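Long-range contacts in xylulokinase (Brucella ovis, PDB 5VM1), which probably phosphorylates D-xylulose to D-xylulose 5-phosphate at the expense of ATP, as a sugar kinase of the FGGY family: residues L23-Q29 against A434-R439; G33-G37 against T62-L67; H36-D40 against Q55-A59; E216-L221 against S234-G239. One frame throughout, in Å; residues are numbered along the deposited sequence.

Contact 1 (L23-Q29 against A434-R439)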
loop_
_atom_site.group_PDB
_atom_site.type_symbol
_atom_site.label_atom_id
_atom_site.label_comp_id
_atom_site.label_asym_id
_atom_site.label_seq_id
_atom_site.Cartn_x
_atom_site.Cartn_y
_atom_site.Cartn_z
ATOM N N LEU A 23 0.410 -13.063 -12.512
ATOM C CA LEU A 23 0.933 -14.187 -11.756
ATOM C C LEU A 23 -0.047 -15.338 -11.861
ATOM O O LEU A 23 -1.238 -15.172 -11.570
ATOM C CB LEU A 23 1.145 -13.817 -10.290
ATOM C CG LEU A 23 1.796 -14.885 -9.427
ATOM C CD1 LEU A 23 3.173 -15.189 -9.926
ATOM C CD2 LEU A 23 1.852 -14.409 -8.011
ATOM N N LEU A 24 0.461 -16.507 -12.239
ATOM C CA LEU A 24 -0.372 -17.682 -12.421
ATOM C C LEU A 24 0.035 -18.729 -11.406
ATOM O O LEU A 24 1.215 -19.081 -11.310
ATOM C CB LEU A 24 -0.255 -18.230 -13.846
ATOM C CG LEU A 24 -1.170 -19.399 -14.191
ATOM C CD1 LEU A 24 -2.640 -19.016 -14.099
ATOM C CD2 LEU A 24 -0.826 -19.855 -15.585
ATOM N N ILE A 25 -0.955 -19.238 -10.677
ATOM C CA ILE A 25 -0.743 -20.211 -9.619
ATOM C C ILE A 25 -1.730 -21.361 -9.787
ATOM O O ILE A 25 -2.797 -21.220 -10.389
ATOM C CB ILE A 25 -0.902 -19.582 -8.212
ATOM C CG1 ILE A 25 -2.355 -19.129 -8.007
ATOM C CG2 ILE A 25 0.129 -18.450 -7.980
ATOM C CD1 ILE A 25 -2.687 -18.809 -6.594
ATOM N N ASP A 26 -1.381 -22.494 -9.196
ATOM C CA ASP A 26 -2.176 -23.703 -9.271
ATOM C C ASP A 26 -3.017 -23.813 -8.011
ATOM O O ASP A 26 -3.063 -22.887 -7.198
ATOM C CB ASP A 26 -1.279 -24.926 -9.475
ATOM C CG ASP A 26 -0.276 -25.125 -8.348
ATOM O OD1 ASP A 26 -0.703 -25.185 -7.178
ATOM O OD2 ASP A 26 0.937 -25.246 -8.627
ATOM N N GLU A 27 -3.703 -24.952 -7.852
ATOM C CA GLU A 27 -4.591 -25.144 -6.708
ATOM C C GLU A 27 -3.845 -25.129 -5.374
ATOM O O GLU A 27 -4.446 -24.790 -4.346
ATOM C CB GLU A 27 -5.375 -26.460 -6.861
ATOM N N ALA A 28 -2.540 -25.417 -5.367
ATOM C CA ALA A 28 -1.755 -25.445 -4.135
ATOM C C ALA A 28 -0.954 -24.167 -3.910
ATOM O O ALA A 28 -0.094 -24.134 -3.017
ATOM C CB ALA A 28 -0.813 -26.651 -4.155
ATOM N N GLN A 29 -1.263 -23.111 -4.673
ATOM C CA GLN A 29 -0.684 -21.779 -4.543
ATOM C C GLN A 29 0.819 -21.781 -4.818
ATOM O O GLN A 29 1.581 -21.008 -4.228
ATOM C CB GLN A 29 -1.011 -21.162 -3.183
ATOM C CG GLN A 29 -2.476 -21.299 -2.807
ATOM C CD GLN A 29 -2.777 -20.750 -1.425
ATOM O OE1 GLN A 29 -2.124 -19.806 -0.972
ATOM N NE2 GLN A 29 -3.733 -21.369 -0.724
ATOM N N ALA A 434 0.517 -9.145 -6.342
ATOM C CA ALA A 434 0.068 -10.057 -7.393
ATOM C C ALA A 434 -0.249 -11.431 -6.835
ATOM O O ALA A 434 -1.140 -12.118 -7.342
ATOM C CB ALA A 434 1.103 -10.151 -8.512
ATOM N N PHE A 435 0.476 -11.874 -5.816
ATOM C CA PHE A 435 0.134 -13.165 -5.238
ATOM C C PHE A 435 -1.159 -13.081 -4.428
ATOM O O PHE A 435 -1.973 -14.007 -4.461
ATOM C CB PHE A 435 1.291 -13.688 -4.402
ATOM C CG PHE A 435 1.031 -15.001 -3.776
ATOM C CD1 PHE A 435 0.830 -16.121 -4.560
ATOM C CD2 PHE A 435 1.036 -15.140 -2.395
ATOM C CE1 PHE A 435 0.600 -17.354 -3.982
ATOM C CE2 PHE A 435 0.804 -16.374 -1.809
ATOM C CZ PHE A 435 0.588 -17.477 -2.606
ATOM N N GLY A 436 -1.373 -11.974 -3.712
ATOM C CA GLY A 436 -2.638 -11.797 -3.021
ATOM C C GLY A 436 -3.807 -11.742 -3.983
ATOM O O GLY A 436 -4.890 -12.274 -3.706
ATOM N N ALA A 437 -3.602 -11.088 -5.122
ATOM C CA ALA A 437 -4.623 -11.059 -6.151
ATOM C C ALA A 437 -4.930 -12.474 -6.660
ATOM O O ALA A 437 -6.093 -12.874 -6.749
ATOM C CB ALA A 437 -4.169 -10.123 -7.273
ATOM N N ALA A 438 -3.900 -13.273 -6.946
ATOM C CA ALA A 438 -4.160 -14.655 -7.340
ATOM C C ALA A 438 -4.955 -15.382 -6.266
ATOM O O ALA A 438 -5.964 -16.032 -6.560
ATOM C CB ALA A 438 -2.846 -15.384 -7.608
ATOM N N ARG A 439 -4.553 -15.219 -5.004
ATOM C CA ARG A 439 -5.280 -15.819 -3.893
ATOM C C ARG A 439 -6.732 -15.352 -3.841
ATOM O O ARG A 439 -7.636 -16.160 -3.607
ATOM C CB ARG A 439 -4.569 -15.505 -2.580
ATOM C CG ARG A 439 -3.422 -16.426 -2.276
ATOM C CD ARG A 439 -2.774 -16.069 -0.963
ATOM N NE ARG A 439 -2.192 -17.247 -0.346
ATOM C CZ ARG A 439 -1.597 -17.244 0.836
ATOM N NH1 ARG A 439 -1.497 -16.122 1.531
ATOM N NH2 ARG A 439 -1.116 -18.366 1.328
#
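Leu23 and Ile25 point from one face of their strand onto Ala434, Phe435 and Ala438 of the helix. This is helix-on-sheet packing in the actin-like ATPase fold of FGGY kinases: a helix from late in the chain lies against the mixed sheet built mostly from early strands, the strand and helix axes coming within 8.2 Å at an angle of 47°. Leu23 CD2 reaches the helix backbone, 3.5 Å from Phe435 CA, while its CB lies against the methyl of Ala434, a residue that also packs on Asp14, predicted to matter for activity. The two branches of Ile25 part company: CD1 settles on Ala438 CB at 3.6 Å, and CG2 sits at the rim of the Phe435 ring, near its plane, 4.2 Å from CE1.

With CG anti to the backbone N (chi1 -180°), Phe435 swings its ring toward the type I turn Asp26-Gln29. Asp26 OD1 takes the N-H of Ala28 there, an Asx turn, and the chain doubles back so that Gln29 faces the helix. Phe435 CE2 lies under one face of the Arg439 guanidinium, whose NH1 is bonded to the carbonyls of Thr455 and Cys249. Arg439 turns the NE side of its guanidinium to Gln29, whose OE1 takes both N-H groups, 2.6 Å from NE and 2.9 Å from NH2 of Arg439, with NH2 in the carbonyl plane and NE tilted 33° out of it.

Contact 2 (G33-G37 against T62-L67)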
loop_
_atom_site.group_PDB
_atom_site.type_symbol
_atom_site.label_atom_id
_atom_site.label_comp_id
_atom_site.label_asym_id
_atom_site.label_seq_id
_atom_site.Cartn_x
_atom_site.Cartn_y
_atom_site.Cartn_z
ATOM N N GLY A 33 3.961 -19.300 -13.448
ATOM C CA GLY A 33 4.648 -18.371 -14.318
ATOM C C GLY A 33 4.200 -16.967 -13.979
ATOM O O GLY A 33 3.185 -16.763 -13.303
ATOM N N ALA A 34 4.971 -16.004 -14.471
ATOM C CA ALA A 34 4.695 -14.601 -14.215
ATOM C C ALA A 34 5.206 -13.782 -15.385
ATOM O O ALA A 34 6.178 -14.157 -16.037
ATOM C CB ALA A 34 5.357 -14.116 -12.929
ATOM N N ALA A 35 4.556 -12.652 -15.639
ATOM C CA ALA A 35 4.986 -11.779 -16.722
ATOM C C ALA A 35 4.730 -10.340 -16.311
ATOM O O ALA A 35 3.904 -10.061 -15.440
ATOM C CB ALA A 35 4.291 -12.103 -18.047
ATOM N N HIS A 36 5.451 -9.427 -16.957
ATOM C CA HIS A 36 5.417 -8.010 -16.631
ATOM C C HIS A 36 5.134 -7.199 -17.887
ATOM O O HIS A 36 5.652 -7.502 -18.967
ATOM C CB HIS A 36 6.755 -7.563 -16.016
ATOM C CG HIS A 36 6.675 -6.273 -15.268
ATOM N ND1 HIS A 36 7.105 -5.074 -15.799
ATOM C CD2 HIS A 36 6.209 -5.991 -14.028
ATOM C CE1 HIS A 36 6.907 -4.109 -14.917
ATOM N NE2 HIS A 36 6.362 -4.639 -13.835
ATOM N N GLY A 37 4.367 -6.127 -17.718
ATOM C CA GLY A 37 4.151 -5.149 -18.761
ATOM C C GLY A 37 4.469 -3.782 -18.208
ATOM O O GLY A 37 3.945 -3.415 -17.155
ATOM N N THR A 62 -0.042 -7.253 -22.709
ATOM C CA THR A 62 1.315 -7.719 -22.956
ATOM C C THR A 62 1.658 -8.858 -22.014
ATOM O O THR A 62 2.128 -9.917 -22.444
ATOM C CB THR A 62 2.299 -6.550 -22.790
ATOM O OG1 THR A 62 2.241 -5.695 -23.940
ATOM C CG2 THR A 62 3.737 -7.029 -22.570
ATOM N N ALA A 63 1.379 -8.675 -20.725
ATOM C CA ALA A 63 1.728 -9.697 -19.744
ATOM C C ALA A 63 0.826 -10.928 -19.851
ATOM O O ALA A 63 1.294 -12.053 -19.657
ATOM C CB ALA A 63 1.687 -9.101 -18.333
ATOM N N ILE A 64 -0.459 -10.757 -20.173
ATOM C CA ILE A 64 -1.332 -11.925 -20.303
ATOM C C ILE A 64 -0.897 -12.801 -21.466
ATOM O O ILE A 64 -0.662 -14.001 -21.295
ATOM C CB ILE A 64 -2.801 -11.513 -20.473
ATOM C CG1 ILE A 64 -3.391 -11.018 -19.158
ATOM C CG2 ILE A 64 -3.612 -12.686 -21.017
ATOM C CD1 ILE A 64 -4.798 -10.505 -19.326
ATOM N N GLU A 65 -0.775 -12.225 -22.667
ATOM C CA GLU A 65 -0.445 -13.082 -23.804
ATOM C C GLU A 65 0.955 -13.655 -23.647
ATOM O O GLU A 65 1.184 -14.828 -23.965
ATOM C CB GLU A 65 -0.595 -12.335 -25.139
ATOM N N ALA A 66 1.880 -12.873 -23.082
ATOM C CA ALA A 66 3.216 -13.396 -22.810
ATOM C C ALA A 66 3.167 -14.578 -21.849
ATOM O O ALA A 66 3.939 -15.539 -21.983
ATOM C CB ALA A 66 4.095 -12.289 -22.233
ATOM N N LEU A 67 2.264 -14.520 -20.873
ATOM C CA LEU A 67 2.053 -15.645 -19.972
ATOM C C LEU A 67 1.345 -16.796 -20.683
ATOM O O LEU A 67 1.736 -17.959 -20.534
ATOM C CB LEU A 67 1.256 -15.177 -18.753
ATOM C CG LEU A 67 1.392 -16.020 -17.494
ATOM C CD1 LEU A 67 2.758 -15.798 -16.945
ATOM C CD2 LEU A 67 0.326 -15.662 -16.483
#
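Leu67 holds CG anti to its backbone N (chi1 -157°), and this carries CD1 up from the helix onto the backbone of Gly33 and Ala34. The methyl meets the peptide joining those two residues, 3.5 Å from Gly33 C, and also touches Ala35 CB at 4.1 Å. At the other end of the contact Thr62 turns CG2 anti to its backbone N, which leaves that methyl 4.1 Å from His36 O; Thr62 OG1 is bonded instead to the carbonyl of Lys58, one turn back in its own helix.

Between these ends the packing is made by alanines. Ala35 CB enters the surface of the helix among Ala63, Ala66 and Leu67, 4.0 Å from Ala63 CB and 4.2 Å from Ala66 CB. Ala63 CB in turn lies under the strand backbone, 4.0 Å from His36 C. Such small groups, together with Gly33 and Gly37, which have no side chain at all, let the axes approach to 6.8 Å, and no hydrogen bond crosses the contact.

Strand and helix run in nearly opposed directions, at 148°, as the first half of a beta-alpha-beta crossover: strand 31-38 leads into helix 53-70, which returns the chain to strand 78-85, parallel to the first, with strands 19-26 and 9-15 lying between them. The helix also reaches past the edge strand to strand 19-26, with Ala63 on Ala22 and Leu67 on Leu24, and so covers the face of that strand turned away from helix 433-446.

Contact 3 (H36-D40 against Q55-A59)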
loop_
_atom_site.group_PDB
_atom_site.type_symbol
_atom_site.label_atom_id
_atom_site.label_comp_id
_atom_site.label_asym_id
_atom_site.label_seq_id
_atom_site.Cartn_x
_atom_site.Cartn_y
_atom_site.Cartn_z
ATOM N N HIS A 36 5.451 -9.427 -16.957
ATOM C CA HIS A 36 5.417 -8.010 -16.631
ATOM C C HIS A 36 5.134 -7.199 -17.887
ATOM O O HIS A 36 5.652 -7.502 -18.967
ATOM C CB HIS A 36 6.755 -7.563 -16.016
ATOM C CG HIS A 36 6.675 -6.273 -15.268
ATOM N ND1 HIS A 36 7.105 -5.074 -15.799
ATOM C CD2 HIS A 36 6.209 -5.991 -14.028
ATOM C CE1 HIS A 36 6.907 -4.109 -14.917
ATOM N NE2 HIS A 36 6.362 -4.639 -13.835
ATOM N N GLY A 37 4.367 -6.127 -17.718
ATOM C CA GLY A 37 4.151 -5.149 -18.761
ATOM C C GLY A 37 4.469 -3.782 -18.208
ATOM O O GLY A 37 3.945 -3.415 -17.155
ATOM N N GLU A 38 5.352 -3.040 -18.873
ATOM C CA GLU A 38 5.854 -1.784 -18.334
ATOM C C GLU A 38 4.832 -0.659 -18.441
ATOM O O GLU A 38 3.962 -0.651 -19.315
ATOM C CB GLU A 38 7.117 -1.347 -19.055
ATOM C CG GLU A 38 8.311 -2.193 -18.753
ATOM C CD GLU A 38 9.568 -1.543 -19.260
ATOM O OE1 GLU A 38 10.630 -1.760 -18.648
ATOM O OE2 GLU A 38 9.492 -0.797 -20.263
ATOM N N LEU A 39 4.931 0.282 -17.505
ATOM C CA LEU A 39 4.087 1.465 -17.475
ATOM C C LEU A 39 4.956 2.689 -17.249
ATOM O O LEU A 39 5.954 2.639 -16.525
ATOM C CB LEU A 39 3.044 1.400 -16.367
ATOM C CG LEU A 39 1.792 0.604 -16.651
ATOM C CD1 LEU A 39 0.967 0.504 -15.369
ATOM C CD2 LEU A 39 1.035 1.235 -17.815
ATOM N N ASP A 40 4.533 3.798 -17.833
ATOM C CA ASP A 40 5.192 5.078 -17.671
ATOM C C ASP A 40 4.292 5.963 -16.831
ATOM O O ASP A 40 3.103 5.678 -16.660
ATOM C CB ASP A 40 5.472 5.738 -19.020
ATOM C CG ASP A 40 6.846 5.468 -19.500
ATOM O OD1 ASP A 40 7.709 5.263 -18.629
ATOM O OD2 ASP A 40 7.068 5.464 -20.730
ATOM N N GLN A 55 -2.903 2.699 -21.420
ATOM C CA GLN A 55 -1.596 2.088 -21.221
ATOM C C GLN A 55 -1.693 0.904 -20.281
ATOM O O GLN A 55 -1.039 -0.120 -20.506
ATOM C CB GLN A 55 -0.596 3.119 -20.689
ATOM C CG GLN A 55 0.590 3.346 -21.600
ATOM C CD GLN A 55 0.196 3.943 -22.946
ATOM O OE1 GLN A 55 -0.614 4.873 -23.014
ATOM N NE2 GLN A 55 0.771 3.410 -24.024
ATOM N N TRP A 56 -2.552 1.007 -19.257
ATOM C CA TRP A 56 -2.815 -0.127 -18.370
ATOM C C TRP A 56 -3.237 -1.363 -19.157
ATOM O O TRP A 56 -2.711 -2.462 -18.948
ATOM C CB TRP A 56 -3.919 0.217 -17.372
ATOM C CG TRP A 56 -3.633 1.347 -16.470
ATOM C CD1 TRP A 56 -2.408 1.871 -16.164
ATOM C CD2 TRP A 56 -4.603 2.128 -15.740
ATOM N NE1 TRP A 56 -2.555 2.934 -15.292
ATOM C CE2 TRP A 56 -3.890 3.113 -15.021
ATOM C CE3 TRP A 56 -6.000 2.098 -15.641
ATOM C CZ2 TRP A 56 -4.528 4.047 -14.204
ATOM C CZ3 TRP A 56 -6.632 3.032 -14.831
ATOM C CH2 TRP A 56 -5.900 3.988 -14.128
ATOM N N ILE A 57 -4.174 -1.194 -20.091
ATOM C CA ILE A 57 -4.670 -2.329 -20.861
ATOM C C ILE A 57 -3.592 -2.895 -21.795
ATOM O O ILE A 57 -3.441 -4.120 -21.914
ATOM C CB ILE A 57 -5.962 -1.926 -21.588
ATOM C CG1 ILE A 57 -7.015 -1.549 -20.526
ATOM C CG2 ILE A 57 -6.453 -3.047 -22.486
ATOM C CD1 ILE A 57 -8.395 -1.273 -21.096
ATOM N N LYS A 58 -2.832 -2.037 -22.478
ATOM C CA LYS A 58 -1.760 -2.553 -23.327
ATOM C C LYS A 58 -0.733 -3.317 -22.490
ATOM O O LYS A 58 -0.214 -4.358 -22.918
ATOM C CB LYS A 58 -1.096 -1.423 -24.126
ATOM N N ALA A 59 -0.421 -2.808 -21.295
ATOM C CA ALA A 59 0.539 -3.488 -20.429
ATOM C C ALA A 59 -0.019 -4.812 -19.927
ATOM O O ALA A 59 0.685 -5.830 -19.894
ATOM C CB ALA A 59 0.902 -2.582 -19.248
#
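Leu39 does most of the apolar work against Trp56, Gln55 and Ala59, where the end of edge strand 31-38 packs on the early part of helix 53-70, the strand-to-helix step of a beta-alpha-beta crossover in the N-terminal domain of this FGGY kinase. Its CG stands anti to the carbonyl carbon (chi1 -81°), beside the backbone N; CD1 continues the extended line of the chain and CD2 branches off it, and both methyls reach the helix. CD1 comes 3.7 Å from Trp56 CD1, whereas CD2 lies in the plane of the indole at its edge. The same CD2 touches Gln55 CB at 3.8 Å and Ala59 CB at 4.1 Å, so it lies between two residues one helical turn apart. Val20 of the adjacent strand 19-26 and Leu15 of strand 9-15 beyond it meet Leu39 as well.

Backbone packing takes over at Gly37, whose CA comes 4.3 Å from Ala59 CA, the closest pair of CA atoms across the two segments, and 3.7 Å from Ala59 O. The methyl of Ala59 lies against the peptide between Glu38 and Leu39, 3.6 Å from Glu38 O.

Polar ties run through Gln51: its OE1 accepts from Trp56 NE1 and its NE2 donates to Asp40 O. No hydrogen bond crosses directly: strand and helix are joined by apolar contact, the indole N-H being satisfied by that glutamine.

Contact 4 (E216-L221 against S234-G239)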
loop_
_atom_site.group_PDB
_atom_site.type_symbol
_atom_site.label_atom_id
_atom_site.label_comp_id
_atom_site.label_asym_id
_atom_site.label_seq_id
_atom_site.Cartn_x
_atom_site.Cartn_y
_atom_site.Cartn_z
ATOM N N GLU A 216 -15.109 -11.807 -2.673
ATOM C CA GLU A 216 -16.322 -12.400 -3.215
ATOM C C GLU A 216 -16.370 -12.189 -4.729
ATOM O O GLU A 216 -15.612 -11.395 -5.288
ATOM C CB GLU A 216 -17.593 -11.899 -2.499
ATOM C CG GLU A 216 -18.041 -10.462 -2.599
ATOM C CD GLU A 216 -19.008 -10.083 -1.449
ATOM O OE1 GLU A 216 -19.112 -10.879 -0.471
ATOM O OE2 GLU A 216 -19.676 -9.016 -1.538
ATOM N N ALA A 217 -17.228 -12.966 -5.397
ATOM C CA ALA A 217 -17.280 -12.962 -6.855
ATOM C C ALA A 217 -17.845 -11.642 -7.337
ATOM O O ALA A 217 -18.874 -11.183 -6.833
ATOM C CB ALA A 217 -18.149 -14.104 -7.357
ATOM N N ALA A 218 -17.160 -11.012 -8.288
ATOM C CA ALA A 218 -17.507 -9.657 -8.693
ATOM C C ALA A 218 -17.278 -9.470 -10.200
ATOM O O ALA A 218 -16.440 -8.675 -10.651
ATOM C CB ALA A 218 -16.733 -8.658 -7.828
ATOM N N GLY A 219 -18.051 -10.218 -10.981
ATOM C CA GLY A 219 -18.050 -10.191 -12.425
ATOM C C GLY A 219 -17.543 -11.494 -13.018
ATOM O O GLY A 219 -16.904 -12.317 -12.353
ATOM N N CYS A 220 -17.878 -11.691 -14.293
ATOM C CA CYS A 220 -17.389 -12.804 -15.088
ATOM C C CYS A 220 -16.613 -12.251 -16.275
ATOM O O CYS A 220 -16.925 -11.176 -16.794
ATOM C CB CYS A 220 -18.556 -13.698 -15.570
ATOM S SG CYS A 220 -19.465 -14.518 -14.236
ATOM N N LEU A 221 -15.587 -12.980 -16.700
ATOM C CA LEU A 221 -14.806 -12.555 -17.854
ATOM C C LEU A 221 -15.663 -12.507 -19.118
ATOM O O LEU A 221 -16.410 -13.446 -19.413
ATOM C CB LEU A 221 -13.621 -13.500 -18.041
ATOM C CG LEU A 221 -12.614 -13.192 -19.147
ATOM C CD1 LEU A 221 -11.923 -11.845 -18.927
ATOM C CD2 LEU A 221 -11.606 -14.339 -19.222
ATOM N N SER A 234 -16.403 -20.881 -17.387
ATOM C CA SER A 234 -16.856 -19.596 -16.875
ATOM C C SER A 234 -15.828 -19.062 -15.885
ATOM O O SER A 234 -15.573 -19.686 -14.849
ATOM C CB SER A 234 -18.225 -19.759 -16.210
ATOM O OG SER A 234 -18.621 -18.555 -15.584
ATOM N N VAL A 235 -15.210 -17.932 -16.225
ATOM C CA VAL A 235 -14.104 -17.374 -15.453
ATOM C C VAL A 235 -14.660 -16.291 -14.532
ATOM O O VAL A 235 -15.057 -15.215 -14.992
ATOM C CB VAL A 235 -13.009 -16.814 -16.369
ATOM C CG1 VAL A 235 -11.847 -16.307 -15.550
ATOM C CG2 VAL A 235 -12.539 -17.870 -17.337
ATOM N N ILE A 236 -14.609 -16.538 -13.224
ATOM C CA ILE A 236 -15.060 -15.570 -12.227
ATOM C C ILE A 236 -13.937 -14.572 -11.965
ATOM O O ILE A 236 -12.755 -14.944 -11.936
ATOM C CB ILE A 236 -15.469 -16.297 -10.928
ATOM C CG1 ILE A 236 -16.892 -16.856 -11.009
ATOM C CG2 ILE A 236 -15.291 -15.401 -9.696
ATOM C CD1 ILE A 236 -17.145 -18.008 -10.018
ATOM N N VAL A 237 -14.289 -13.290 -11.828
ATOM C CA VAL A 237 -13.346 -12.243 -11.427
ATOM C C VAL A 237 -13.639 -11.820 -9.990
ATOM O O VAL A 237 -14.783 -11.487 -9.653
ATOM C CB VAL A 237 -13.381 -11.027 -12.370
ATOM C CG1 VAL A 237 -12.309 -10.037 -11.962
ATOM C CG2 VAL A 237 -13.135 -11.458 -13.801
ATOM N N ALA A 238 -12.606 -11.828 -9.145
ATOM C CA ALA A 238 -12.776 -11.497 -7.740
ATOM C C ALA A 238 -12.911 -9.987 -7.538
ATOM O O ALA A 238 -12.660 -9.175 -8.437
ATOM C CB ALA A 238 -11.613 -12.031 -6.912
ATOM N N GLY A 239 -13.352 -9.618 -6.335
ATOM C CA GLY A 239 -13.401 -8.214 -5.989
ATOM C C GLY A 239 -12.029 -7.573 -6.029
ATOM O O GLY A 239 -11.869 -6.446 -6.509
#
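Gly219 and Val237 make the straightest bond here: Val237 N donates to Gly219 O at 2.8 Å with 172° at the hydrogen, although it approaches from above the carbonyl plane. Leu221 N meets Val235 O at 2.9 Å, almost in line with the carbonyl, and Ala218 N gives a third bond to Val237 O, 2.8 Å long. Toward Glu216 the ladder fades to a weak bond from Gly239 N to Glu216 O.

The strands are antiparallel, and strand 217-220 forms an edge of the mixed sheet of the actin-like fold. Ala217 with Ala238 and Cys220 with Ile236 are non-hydrogen-bonded pairs, but the register slips by one residue between them, a beta bulge. It takes in Gly219, whose positive phi of 114° suits a residue without CB.

Among the side chains, Ala217 CB touches Ile236 CG2 diagonally across the strands at 3.9 Å. Leu221 and Val235 run alongside each other in the same direction, their CB atoms 3.8 Å apart. Val237 packs on Arg166 and Thr170 of helix 161-170, and Arg166 also bonds to the carbonyls of Ala238 and Gly239. Ile236 and Ala238 meet Ala444 of helix 433-446.

Contact 1 opens first, on strand 19-26, and closes last, on helix 433-446, so its long loop encloses all the others. The chain turns into strand 31-38, beside strand 19-26, and Leu24 N probably bonds to Gly33 O where contacts 1 and 2 touch. Contacts 2 and 3 share His36 and Gly37: strand 31-38 and helix 53-70 run in opposed directions, so contact 3 closes a shorter loop before contact 2 closes further along the helix. Contact 4 follows in series, pairing strands 217-220 and 236-242 at the sheet's other edge. Contacts 2 and 3 thus fasten one edge, contact 4 builds the other, and contact 1 brings in a late helix.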